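Local coordinates for mandelate racemase/muconate lactonizing enzyme, C-terminal domain protein (Paracoccus denitrificans, PDB 4DWD), which binds divalent metal ions and probably acts as a magnesium-dependent hydro-lyase of the enolase superfamily, at residues B[119-124]-B[312-317]; B[252-257]-B[282-287]; B[269-274]-B[296-301]; B[292-297]-B[318-323]. One frame throughout, in Å; residues are numbered along the deposited sequence.

Contact 1: B[119-124]-B[312-317]; sequences GGAWRT and VLSTLM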
loop_
_atom_site.group_PDB
_atom_site.type_symbol
_atom_site.label_atom_id
_atom_site.label_comp_id
_atom_site.label_asym_id
_atom_site.label_seq_id
_atom_site.Cartn_x
_atom_site.Cartn_y
_atom_site.Cartn_z
ATOM N N GLY B 119 25.363 -30.424 -4.664
ATOM C CA GLY B 119 25.526 -29.939 -6.033
ATOM C C GLY B 119 26.829 -29.233 -6.342
ATOM O O GLY B 119 26.968 -28.645 -7.411
ATOM N N GLY B 120 27.777 -29.288 -5.408
ATOM C CA GLY B 120 29.109 -28.729 -5.631
ATOM C C GLY B 120 29.411 -27.496 -4.796
ATOM O O GLY B 120 28.506 -26.776 -4.356
ATOM N N ALA B 121 30.703 -27.253 -4.601
ATOM C CA ALA B 121 31.186 -26.083 -3.884
ATOM C C ALA B 121 31.733 -25.037 -4.844
ATOM O O ALA B 121 32.469 -25.366 -5.780
ATOM C CB ALA B 121 32.263 -26.493 -2.899
ATOM N N TRP B 122 31.368 -23.779 -4.607
ATOM C CA TRP B 122 31.976 -22.636 -5.301
ATOM C C TRP B 122 33.358 -22.382 -4.786
ATOM O O TRP B 122 34.188 -21.791 -5.468
ATOM C CB TRP B 122 31.164 -21.373 -5.074
ATOM C CG TRP B 122 29.845 -21.414 -5.778
ATOM C CD1 TRP B 122 28.626 -21.850 -5.265
ATOM C CD2 TRP B 122 29.565 -21.010 -7.157
ATOM N NE1 TRP B 122 27.642 -21.751 -6.206
ATOM C CE2 TRP B 122 28.140 -21.259 -7.371
ATOM C CE3 TRP B 122 30.327 -20.479 -8.200
ATOM C CZ2 TRP B 122 27.518 -20.981 -8.583
ATOM C CZ3 TRP B 122 29.688 -20.211 -9.424
ATOM C CH2 TRP B 122 28.312 -20.450 -9.604
ATOM N N ARG B 123 33.589 -22.789 -3.544
ATOM C CA ARG B 123 34.829 -22.520 -2.832
ATOM C C ARG B 123 34.980 -23.571 -1.746
ATOM O O ARG B 123 33.992 -23.996 -1.142
ATOM C CB ARG B 123 34.779 -21.129 -2.184
ATOM C CG ARG B 123 33.720 -21.030 -1.083
ATOM C CD ARG B 123 33.344 -19.611 -0.699
ATOM N NE ARG B 123 32.716 -18.887 -1.802
ATOM C CZ ARG B 123 31.437 -18.980 -2.151
ATOM N NH1 ARG B 123 30.597 -19.783 -1.488
ATOM N NH2 ARG B 123 30.994 -18.255 -3.176
ATOM N N THR B 124 36.213 -23.990 -1.487
ATOM C CA THR B 124 36.474 -24.855 -0.338
ATOM C C THR B 124 37.393 -24.168 0.676
ATOM O O THR B 124 37.744 -24.750 1.702
ATOM C CB THR B 124 37.037 -26.232 -0.747
ATOM O OG1 THR B 124 38.235 -26.051 -1.511
ATOM C CG2 THR B 124 36.014 -27.021 -1.556
ATOM N N VAL B 312 27.036 -25.969 3.745
ATOM C CA VAL B 312 26.001 -25.169 3.084
ATOM C C VAL B 312 26.586 -23.911 2.448
ATOM O O VAL B 312 26.295 -23.605 1.306
ATOM C CB VAL B 312 24.848 -24.819 4.052
ATOM C CG1 VAL B 312 23.954 -23.709 3.501
ATOM C CG2 VAL B 312 24.026 -26.064 4.365
ATOM N N LEU B 313 27.429 -23.187 3.176
ATOM C CA LEU B 313 27.975 -21.938 2.613
ATOM C C LEU B 313 28.912 -22.130 1.420
ATOM O O LEU B 313 29.038 -21.237 0.578
ATOM C CB LEU B 313 28.610 -21.072 3.703
ATOM C CG LEU B 313 27.532 -20.451 4.608
ATOM C CD1 LEU B 313 28.155 -19.813 5.838
ATOM C CD2 LEU B 313 26.681 -19.435 3.848
ATOM N N SER B 314 29.544 -23.303 1.328
ATOM C CA SER B 314 30.379 -23.602 0.170
ATOM C C SER B 314 29.554 -23.610 -1.117
ATOM O O SER B 314 30.111 -23.377 -2.205
ATOM C CB SER B 314 31.119 -24.938 0.349
ATOM O OG SER B 314 30.266 -26.055 0.147
ATOM N N THR B 315 28.241 -23.848 -0.986
ATOM C CA THR B 315 27.326 -23.951 -2.146
ATOM C C THR B 315 26.700 -22.616 -2.548
ATOM O O THR B 315 26.010 -22.544 -3.565
ATOM C CB THR B 315 26.155 -24.946 -1.910
ATOM O OG1 THR B 315 25.160 -24.355 -1.060
ATOM C CG2 THR B 315 26.646 -26.283 -1.338
ATOM N N LEU B 316 26.908 -21.584 -1.731
ATOM C CA LEU B 316 26.276 -20.278 -1.938
ATOM C C LEU B 316 27.035 -19.486 -2.997
ATOM O O LEU B 316 28.208 -19.179 -2.821
ATOM C CB LEU B 316 26.218 -19.500 -0.614
ATOM C CG LEU B 316 25.547 -18.118 -0.612
ATOM C CD1 LEU B 316 24.047 -18.212 -0.869
ATOM C CD2 LEU B 316 25.810 -17.379 0.691
HETATM N N MSE B 317 26.363 -19.176 -4.101
HETATM C CA MSE B 317 27.011 -18.468 -5.207
HETATM C C MSE B 317 27.429 -17.082 -4.781
HETATM O O MSE B 317 28.623 -16.768 -4.786
HETATM C CB MSE B 317 26.071 -18.429 -6.403
HETATM C CG MSE B 317 26.728 -17.711 -7.577
HETATM SE SE MSE B 317 25.523 -17.755 -9.136
HETATM C CE MSE B 317 23.884 -17.097 -8.241
#
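W122 turns its CG anti to the carbonyl carbon (chi1 -70°) and M317 its CG anti to the backbone N (chi1 -179°), and the indole and the selenomethionine chain lie side by side, pointing the same way. The contact belongs to the barrel domain of the enolase fold, joining the loop that leads into barrel strand 125-132 to the last part of helix 304-314 and the turn that follows. M317 CA sits over one face of the indole, 3.6 Å from the centroid of the five-membered ring of W122, a CH-pi contact. Further along, M317 CG meets W122 CZ2 at 3.5 Å, and the selenium lies obliquely to the six-membered ring, a Met-aromatic contact. R77 and T168 of two neighbouring subunits also pack on W122. An alanine in place of W122 would probably leave M317 without its ring partner and open a gap facing those subunits. The backbone joins in as well: W122 N donates to S314 O at 2.7 Å. The S314 hydroxyl bonds to H311 O. R123 bends at chi3 (64°), and its guanidinium lies with W122 CB over one face. L316 O, in the guanidinium plane, is gripped end-on by two nitrogens, R123 NH1 at 2.8 Å and R123 NH2 at 3.0 Å. R123 NH2 adds a weak bond to M317 O at 3.2 Å.

Contact 2: B[252-257]-B[282-287]; sequences YTLQAL and MQCAAL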
loop_
_atom_site.group_PDB
_atom_site.type_symbol
_atom_site.label_atom_id
_atom_site.label_comp_id
_atom_site.label_asym_id
_atom_site.label_seq_id
_atom_site.Cartn_x
_atom_site.Cartn_y
_atom_site.Cartn_z
ATOM N N TYR B 252 12.745 -18.906 12.969
ATOM C CA TYR B 252 12.840 -20.361 13.089
ATOM C C TYR B 252 12.059 -21.158 12.065
ATOM O O TYR B 252 12.109 -22.375 12.091
ATOM C CB TYR B 252 12.444 -20.817 14.507
ATOM C CG TYR B 252 13.216 -20.115 15.610
ATOM C CD1 TYR B 252 14.477 -20.574 16.006
ATOM C CD2 TYR B 252 12.682 -18.996 16.261
ATOM C CE1 TYR B 252 15.185 -19.949 17.013
ATOM C CE2 TYR B 252 13.378 -18.361 17.291
ATOM C CZ TYR B 252 14.629 -18.847 17.664
ATOM O OH TYR B 252 15.373 -18.236 18.658
ATOM N N THR B 253 11.317 -20.478 11.196
ATOM C CA THR B 253 10.602 -21.168 10.122
ATOM C C THR B 253 10.823 -20.463 8.797
ATOM O O THR B 253 11.143 -19.266 8.755
ATOM C CB THR B 253 9.073 -21.246 10.362
ATOM O OG1 THR B 253 8.520 -19.930 10.276
ATOM C CG2 THR B 253 8.746 -21.871 11.734
ATOM N N LEU B 254 10.607 -21.205 7.716
ATOM C CA LEU B 254 10.715 -20.664 6.376
ATOM C C LEU B 254 9.693 -19.549 6.153
ATOM O O LEU B 254 10.000 -18.540 5.518
ATOM C CB LEU B 254 10.505 -21.793 5.360
ATOM C CG LEU B 254 10.706 -21.456 3.885
ATOM C CD1 LEU B 254 12.165 -21.141 3.599
ATOM C CD2 LEU B 254 10.204 -22.601 3.017
ATOM N N GLN B 255 8.496 -19.715 6.716
ATOM C CA GLN B 255 7.435 -18.711 6.546
ATOM C C GLN B 255 7.729 -17.446 7.350
ATOM O O GLN B 255 7.487 -16.344 6.867
ATOM C CB GLN B 255 6.065 -19.280 6.919
ATOM C CG GLN B 255 5.597 -20.408 6.016
ATOM C CD GLN B 255 6.291 -21.712 6.312
ATOM O OE1 GLN B 255 6.748 -21.939 7.431
ATOM N NE2 GLN B 255 6.392 -22.575 5.302
ATOM N N ALA B 256 8.254 -17.595 8.569
ATOM C CA ALA B 256 8.675 -16.420 9.325
ATOM C C ALA B 256 9.865 -15.740 8.647
ATOM O O ALA B 256 9.976 -14.519 8.711
ATOM C CB ALA B 256 8.999 -16.761 10.787
ATOM N N LEU B 257 10.735 -16.497 7.965
ATOM C CA LEU B 257 11.812 -15.841 7.217
ATOM C C LEU B 257 11.238 -15.025 6.067
ATOM O O LEU B 257 11.700 -13.922 5.793
ATOM C CB LEU B 257 12.849 -16.853 6.726
ATOM C CG LEU B 257 14.179 -16.252 6.270
ATOM C CD1 LEU B 257 14.842 -15.594 7.465
ATOM C CD2 LEU B 257 15.067 -17.338 5.680
HETATM N N MSE B 282 19.155 -24.852 3.093
HETATM C CA MSE B 282 19.166 -24.757 1.624
HETATM C C MSE B 282 17.882 -24.140 1.115
HETATM O O MSE B 282 17.911 -23.349 0.176
HETATM C CB MSE B 282 19.446 -26.110 0.955
HETATM C CG MSE B 282 20.839 -26.673 1.272
HETATM SE SE MSE B 282 22.303 -25.629 0.448
HETATM C CE MSE B 282 22.029 -26.177 -1.408
ATOM N N GLN B 283 16.750 -24.477 1.732
ATOM C CA GLN B 283 15.479 -23.838 1.364
ATOM C C GLN B 283 15.490 -22.351 1.687
ATOM O O GLN B 283 14.975 -21.547 0.916
ATOM C CB GLN B 283 14.299 -24.511 2.065
ATOM C CG GLN B 283 14.088 -25.950 1.607
ATOM C CD GLN B 283 13.201 -26.748 2.536
ATOM O OE1 GLN B 283 12.792 -26.274 3.606
ATOM N NE2 GLN B 283 12.897 -27.976 2.136
ATOM N N CYS B 284 16.054 -21.989 2.838
ATOM C CA CYS B 284 16.156 -20.585 3.194
ATOM C C CYS B 284 17.040 -19.812 2.211
ATOM O O CYS B 284 16.729 -18.667 1.855
ATOM C CB CYS B 284 16.694 -20.421 4.612
ATOM S SG CYS B 284 15.540 -20.936 5.912
ATOM N N ALA B 285 18.128 -20.444 1.776
ATOM C CA ALA B 285 19.001 -19.829 0.780
ATOM C C ALA B 285 18.239 -19.564 -0.519
ATOM O O ALA B 285 18.364 -18.493 -1.104
ATOM C CB ALA B 285 20.227 -20.703 0.528
ATOM N N ALA B 286 17.411 -20.516 -0.926
ATOM C CA ALA B 286 16.599 -20.362 -2.131
ATOM C C ALA B 286 15.622 -19.211 -1.971
ATOM O O ALA B 286 15.435 -18.421 -2.893
ATOM C CB ALA B 286 15.843 -21.648 -2.430
ATOM N N LEU B 287 14.996 -19.124 -0.796
ATOM C CA LEU B 287 14.061 -18.031 -0.541
ATOM C C LEU B 287 14.789 -16.688 -0.629
ATOM O O LEU B 287 14.261 -15.731 -1.207
ATOM C CB LEU B 287 13.403 -18.200 0.833
ATOM C CG LEU B 287 12.423 -17.097 1.256
ATOM C CD1 LEU B 287 11.162 -17.121 0.389
ATOM C CD2 LEU B 287 12.065 -17.261 2.728
#
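L254 and C284 carry the nearest CA atoms of the pair, 6.3 Å apart, where the first turn of helix 254-263 lies against the middle of helix 277-291. No hydrogen bond crosses between them, and the contact is apolar and buried. Helix 254-263 is started by T253 at its N-cap: OG1 of T253 accepts from A256 N at 2.9 Å, with an N-H...O angle of 160°. One turn of helix then offers L254 and L257 to the partner. In L254, CG stands anti to the backbone N (chi1 -175°), and the branch beyond it carries CD1 onto the other helix. L254 CD1 lies 3.9 Å from Q283 O and also touches the side chains of C284 and L287. L254 and L287 cross obliquely: CD2 of L287 lies 4.0 Å from CD1 of L254 and 3.7 Å from L254 O. On the other residue of the turn, L257 CD2 presses on the thiol at 3.6 Å from C284 SG, while L257 CB meets L287 CD2 at 4.1 Å. The packing extends to a neighbouring subunit, whose A286 and A290 pack on L254 and L287 respectively, and Q255 NE2 donates to H289 O of that same subunit. Leucine methyls settling against a small cysteine in this way join two successive outer helices of the (beta/alpha) barrel, with strand 267-268 between them in the chain.

Contact 3: B[269-274]-B[296-301]; sequences QPDIVK and VPHQTQ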
loop_
_atom_site.group_PDB
_atom_site.type_symbol
_atom_site.label_atom_id
_atom_site.label_comp_id
_atom_site.label_asym_id
_atom_site.label_seq_id
_atom_site.Cartn_x
_atom_site.Cartn_y
_atom_site.Cartn_z
ATOM N N GLN B 269 19.867 -14.071 8.480
ATOM C CA GLN B 269 20.872 -14.837 9.225
ATOM C C GLN B 269 20.283 -15.979 10.065
ATOM O O GLN B 269 20.617 -16.105 11.240
ATOM C CB GLN B 269 21.634 -13.888 10.142
ATOM C CG GLN B 269 22.123 -12.640 9.431
ATOM C CD GLN B 269 22.921 -11.783 10.365
ATOM O OE1 GLN B 269 22.357 -10.958 11.093
ATOM N NE2 GLN B 269 24.236 -11.973 10.364
ATOM N N PRO B 270 19.436 -16.841 9.452
ATOM C CA PRO B 270 19.004 -17.994 10.239
ATOM C C PRO B 270 20.212 -18.899 10.585
ATOM O O PRO B 270 21.275 -18.805 9.950
ATOM C CB PRO B 270 18.029 -18.703 9.295
ATOM C CG PRO B 270 18.560 -18.392 7.923
ATOM C CD PRO B 270 19.074 -16.972 8.028
ATOM N N ASP B 271 20.033 -19.763 11.582
ATOM C CA ASP B 271 21.132 -20.568 12.152
ATOM C C ASP B 271 20.797 -22.036 11.964
ATOM O O ASP B 271 19.739 -22.513 12.419
ATOM C CB ASP B 271 21.298 -20.218 13.649
ATOM C CG ASP B 271 22.460 -20.915 14.312
ATOM O OD1 ASP B 271 22.749 -22.082 13.996
ATOM O OD2 ASP B 271 23.071 -20.282 15.206
ATOM N N ILE B 272 21.727 -22.755 11.340
ATOM C CA ILE B 272 21.557 -24.162 10.986
ATOM C C ILE B 272 21.285 -25.126 12.156
ATOM O O ILE B 272 20.730 -26.215 11.936
ATOM C CB ILE B 272 22.796 -24.617 10.149
ATOM C CG1 ILE B 272 22.527 -25.862 9.298
ATOM C CG2 ILE B 272 24.059 -24.762 11.007
ATOM C CD1 ILE B 272 23.447 -25.890 8.097
ATOM N N VAL B 273 21.686 -24.749 13.377
ATOM C CA VAL B 273 21.402 -25.580 14.551
ATOM C C VAL B 273 20.214 -25.072 15.354
ATOM O O VAL B 273 19.797 -25.714 16.336
ATOM C CB VAL B 273 22.630 -25.795 15.476
ATOM C CG1 VAL B 273 23.754 -26.471 14.722
ATOM C CG2 VAL B 273 23.118 -24.509 16.126
ATOM N N LYS B 274 19.654 -23.936 14.929
ATOM C CA LYS B 274 18.415 -23.430 15.536
ATOM C C LYS B 274 17.164 -23.858 14.776
ATOM O O LYS B 274 16.079 -23.943 15.358
ATOM C CB LYS B 274 18.426 -21.898 15.643
ATOM C CG LYS B 274 19.489 -21.388 16.605
ATOM C CD LYS B 274 19.402 -19.869 16.702
ATOM C CE LYS B 274 20.490 -19.280 17.591
ATOM N NZ LYS B 274 20.256 -19.598 19.033
ATOM N N VAL B 296 23.498 -14.733 5.233
ATOM C CA VAL B 296 24.700 -14.669 6.073
ATOM C C VAL B 296 24.372 -15.361 7.410
ATOM O O VAL B 296 24.026 -14.708 8.385
ATOM C CB VAL B 296 25.172 -13.209 6.306
ATOM C CG1 VAL B 296 26.478 -13.174 7.104
ATOM C CG2 VAL B 296 25.335 -12.458 4.977
ATOM N N PRO B 297 24.441 -16.692 7.441
ATOM C CA PRO B 297 23.953 -17.436 8.610
ATOM C C PRO B 297 24.609 -17.040 9.926
ATOM O O PRO B 297 25.822 -16.791 9.981
ATOM C CB PRO B 297 24.323 -18.876 8.279
ATOM C CG PRO B 297 24.273 -18.926 6.784
ATOM C CD PRO B 297 24.838 -17.594 6.344
ATOM N N HIS B 298 23.801 -17.025 10.985
ATOM C CA HIS B 298 24.307 -16.975 12.350
ATOM C C HIS B 298 24.837 -18.346 12.705
ATOM O O HIS B 298 24.191 -19.371 12.425
ATOM C CB HIS B 298 23.152 -16.581 13.254
ATOM C CG HIS B 298 23.465 -16.613 14.729
ATOM N ND1 HIS B 298 23.382 -17.735 15.471
ATOM C CD2 HIS B 298 23.822 -15.596 15.595
ATOM C CE1 HIS B 298 23.688 -17.450 16.751
ATOM N NE2 HIS B 298 23.958 -16.142 16.828
ATOM N N GLN B 299 26.026 -18.407 13.301
ATOM C CA GLN B 299 26.537 -19.702 13.764
ATOM C C GLN B 299 27.636 -19.468 14.788
ATOM O O GLN B 299 28.618 -18.794 14.501
ATOM C CB GLN B 299 27.034 -20.528 12.573
ATOM C CG GLN B 299 26.855 -22.030 12.739
ATOM C CD GLN B 299 27.645 -22.595 13.899
ATOM O OE1 GLN B 299 27.074 -23.113 14.873
ATOM N NE2 GLN B 299 28.963 -22.474 13.824
ATOM N N THR B 300 27.456 -20.004 15.992
ATOM C CA THR B 300 28.360 -19.707 17.106
ATOM C C THR B 300 29.037 -20.931 17.694
ATOM O O THR B 300 29.805 -20.793 18.636
ATOM C CB THR B 300 27.625 -18.959 18.237
ATOM O OG1 THR B 300 26.527 -19.759 18.704
ATOM C CG2 THR B 300 27.109 -17.599 17.726
ATOM N N GLN B 301 28.768 -22.115 17.145
ATOM C CA GLN B 301 29.335 -23.363 17.688
ATOM C C GLN B 301 30.531 -23.855 16.867
ATOM O O GLN B 301 30.500 -23.777 15.637
ATOM C CB GLN B 301 28.252 -24.446 17.787
ATOM C CG GLN B 301 27.000 -24.023 18.560
ATOM C CD GLN B 301 27.315 -23.511 19.962
ATOM O OE1 GLN B 301 28.132 -24.086 20.682
ATOM N NE2 GLN B 301 26.663 -22.427 20.353
HETATM O O HOH W 1 25.082 -21.627 16.345
HETATM O O HOH W 2 24.255 -21.476 10.557
#
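D271 OD2 lies at the edge of the H298 imidazole, 5° out of its plane, and ND1 of H298 donates to D271 OD2 at 2.6 Å. K274 CE approaches the ring obliquely, 3.8 Å from H298 CE1, while K274 NZ bonds to S43 OG. This is a His-carboxylate hydrogen bond between the loops that follow two adjacent barrel strands, 267-268 and 294-295; its placement recalls the His-Asp pair of mandelate racemase. The H298 side chain also comes within about 3 Å of that of E249, a calcium ligand seen in this protein, with no ion bound there in this chain. OD2 is met on its anti side, and the carboxylate and ring planes stand 48° apart. The other oxygen fixes the rotation of the carboxylate: D271 OD1 accepts from V273 N at 2.9 Å, an Asx turn. H298 N makes two weak bonds across the contact, to Q269 O and P270 O. One water bridges I272 N and H298 O. Q299 NE2 reaches a lone pair of Q301 O at 2.7 Å, folding the amide back on its own loop. A second water receives T300 N and donates both to Q299 OE1 and, at 2.7 Å, to D271 OD2.

Contact 4: B[292-297]-B[318-323]; sequences GVEFVP and HMTKPV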
loop_
_atom_site.group_PDB
_atom_site.type_symbol
_atom_site.label_atom_id
_atom_site.label_comp_id
_atom_site.label_asym_id
_atom_site.label_seq_id
_atom_site.Cartn_x
_atom_site.Cartn_y
_atom_site.Cartn_z
ATOM N N GLY B 292 16.209 -11.526 -3.551
ATOM C CA GLY B 292 17.341 -10.603 -3.682
ATOM C C GLY B 292 17.873 -10.112 -2.347
ATOM O O GLY B 292 18.232 -8.953 -2.214
ATOM N N VAL B 293 17.909 -10.989 -1.355
ATOM C CA VAL B 293 18.442 -10.621 -0.057
ATOM C C VAL B 293 19.712 -11.418 0.217
ATOM O O VAL B 293 19.857 -12.564 -0.248
ATOM C CB VAL B 293 17.412 -10.769 1.095
ATOM C CG1 VAL B 293 16.076 -10.109 0.772
ATOM C CG2 VAL B 293 17.208 -12.194 1.491
ATOM N N GLU B 294 20.618 -10.808 0.972
ATOM C CA GLU B 294 21.855 -11.474 1.383
ATOM C C GLU B 294 21.578 -12.604 2.369
ATOM O O GLU B 294 20.663 -12.524 3.180
ATOM C CB GLU B 294 22.818 -10.478 2.035
ATOM C CG GLU B 294 23.437 -9.449 1.096
ATOM C CD GLU B 294 24.331 -8.494 1.862
ATOM O OE1 GLU B 294 25.487 -8.867 2.176
ATOM O OE2 GLU B 294 23.878 -7.376 2.172
ATOM N N PHE B 295 22.387 -13.653 2.287
ATOM C CA PHE B 295 22.246 -14.837 3.143
ATOM C C PHE B 295 23.538 -15.045 3.938
ATOM O O PHE B 295 24.571 -15.422 3.372
ATOM C CB PHE B 295 21.916 -16.052 2.276
ATOM C CG PHE B 295 21.539 -17.267 3.054
ATOM C CD1 PHE B 295 20.288 -17.352 3.676
ATOM C CD2 PHE B 295 22.422 -18.337 3.156
ATOM C CE1 PHE B 295 19.934 -18.480 4.386
ATOM C CE2 PHE B 295 22.066 -19.482 3.862
ATOM C CZ PHE B 295 20.818 -19.545 4.480
ATOM N N VAL B 296 23.498 -14.733 5.233
ATOM C CA VAL B 296 24.700 -14.669 6.073
ATOM C C VAL B 296 24.372 -15.361 7.410
ATOM O O VAL B 296 24.026 -14.708 8.385
ATOM C CB VAL B 296 25.172 -13.209 6.306
ATOM C CG1 VAL B 296 26.478 -13.174 7.104
ATOM C CG2 VAL B 296 25.335 -12.458 4.977
ATOM N N PRO B 297 24.441 -16.692 7.441
ATOM C CA PRO B 297 23.953 -17.436 8.610
ATOM C C PRO B 297 24.609 -17.040 9.926
ATOM O O PRO B 297 25.822 -16.791 9.981
ATOM C CB PRO B 297 24.323 -18.876 8.279
ATOM C CG PRO B 297 24.273 -18.926 6.784
ATOM C CD PRO B 297 24.838 -17.594 6.344
ATOM N N HIS B 318 26.451 -16.252 -4.409
ATOM C CA HIS B 318 26.722 -14.853 -4.055
ATOM C C HIS B 318 26.977 -14.704 -2.593
ATOM O O HIS B 318 26.168 -14.106 -1.867
ATOM C CB HIS B 318 25.577 -13.934 -4.479
ATOM C CG HIS B 318 25.366 -13.864 -5.966
ATOM N ND1 HIS B 318 24.139 -13.776 -6.515
ATOM C CD2 HIS B 318 26.277 -13.867 -7.026
ATOM C CE1 HIS B 318 24.255 -13.725 -7.859
ATOM N NE2 HIS B 318 25.562 -13.789 -8.168
HETATM N N MSE B 319 28.099 -15.256 -2.136
HETATM C CA MSE B 319 28.561 -15.028 -0.760
HETATM C C MSE B 319 29.061 -13.606 -0.644
HETATM O O MSE B 319 29.937 -13.184 -1.401
HETATM C CB MSE B 319 29.635 -16.039 -0.363
HETATM C CG MSE B 319 29.490 -16.424 1.106
HETATM SE SE MSE B 319 30.723 -17.861 1.688
HETATM C CE MSE B 319 32.193 -16.597 1.847
ATOM N N THR B 320 28.485 -12.853 0.293
ATOM C CA THR B 320 28.771 -11.424 0.435
ATOM C C THR B 320 29.474 -11.063 1.739
ATOM O O THR B 320 30.123 -10.016 1.831
ATOM C CB THR B 320 27.478 -10.595 0.360
ATOM O OG1 THR B 320 26.526 -11.119 1.305
ATOM C CG2 THR B 320 26.888 -10.646 -1.041
ATOM N N LYS B 321 29.330 -11.922 2.746
ATOM C CA LYS B 321 29.979 -11.715 4.042
ATOM C C LYS B 321 30.642 -13.029 4.440
ATOM O O LYS B 321 30.260 -14.087 3.941
ATOM C CB LYS B 321 28.958 -11.254 5.106
ATOM C CG LYS B 321 28.146 -10.009 4.730
ATOM C CD LYS B 321 28.927 -8.715 4.885
ATOM C CE LYS B 321 28.029 -7.483 4.800
ATOM N NZ LYS B 321 27.303 -7.341 3.504
ATOM N N PRO B 322 31.654 -12.971 5.312
ATOM C CA PRO B 322 32.365 -14.179 5.701
ATOM C C PRO B 322 31.580 -15.088 6.649
ATOM O O PRO B 322 30.495 -14.745 7.100
ATOM C CB PRO B 322 33.606 -13.642 6.420
ATOM C CG PRO B 322 33.698 -12.207 6.038
ATOM C CD PRO B 322 32.280 -11.766 5.880
ATOM N N VAL B 323 32.167 -16.241 6.939
ATOM C CA VAL B 323 31.619 -17.220 7.886
ATOM C C VAL B 323 31.864 -16.779 9.332
ATOM O O VAL B 323 32.978 -16.422 9.707
ATOM C CB VAL B 323 32.294 -18.589 7.668
ATOM C CG1 VAL B 323 31.781 -19.610 8.678
ATOM C CG2 VAL B 323 32.056 -19.085 6.247
HETATM O O HOH W 3 25.443 -5.300 2.704
HETATM O O HOH W 4 27.051 -14.191 2.454
HETATM O O HOH W 5 24.649 -13.358 0.549
#
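E294 faces T320 and K321 across the contact, and charge comes first: K321 NZ forms a salt bridge with E294 OE1 at 2.7 Å, using the syn lone pair of that oxygen. The lysine bends at chi2 (-77°), which sets CD, and again at chi4, which sets NZ beside E294 OE1. A hydroxyl bond adds to it: T320 OG1 donates to the anti lone pair of the same oxygen, E294 OE1, at 2.6 Å. Waters make the remaining polar links. One joins E294 OE2 to K321 NZ; another donates to F295 O and accepts from T320 N; a third accepts from F295 N and donates to H318 O and T320 OG1. The apolar part is V296, whose two methyls rest on the first carbons of K321, with V296 CG1 3.7 Å from K321 CB. S203 of a neighbouring subunit packs on E294. An alanine in place of E294 would probably leave K321 NZ without its opposite charge and T320 OG1 without its acceptor. Two donors on one oxygen are likely to favour the charged carboxylate, and water stands between the backbone of strand 294-295 and the loop entering the next barrel strand, 323-325.

In the fold
Contacts 2, 3 and 4 lie in the last part of the (beta/alpha) barrel, and contact 1 ties its end back to the loop before strand 125-132. Contact 3 is the hub, about 2 Å from the centre of the chain, its centre about 12 Å from those of contacts 2 and 4 and about 16 Å from that of contact 1. Along the chain, helix 254-263, strand 267-268, helix 277-291, strand 294-295, helix 304-314 and strand 323-325 follow in turn; contact 4 joins strand 294-295 to the loop leading into 323-325. Contacts 3 and 4 share V296 and P297, and F295 packs on both P270 and C284. Contacts 1 and 2 both touch the second subunit, contacts 1 and 4 the third.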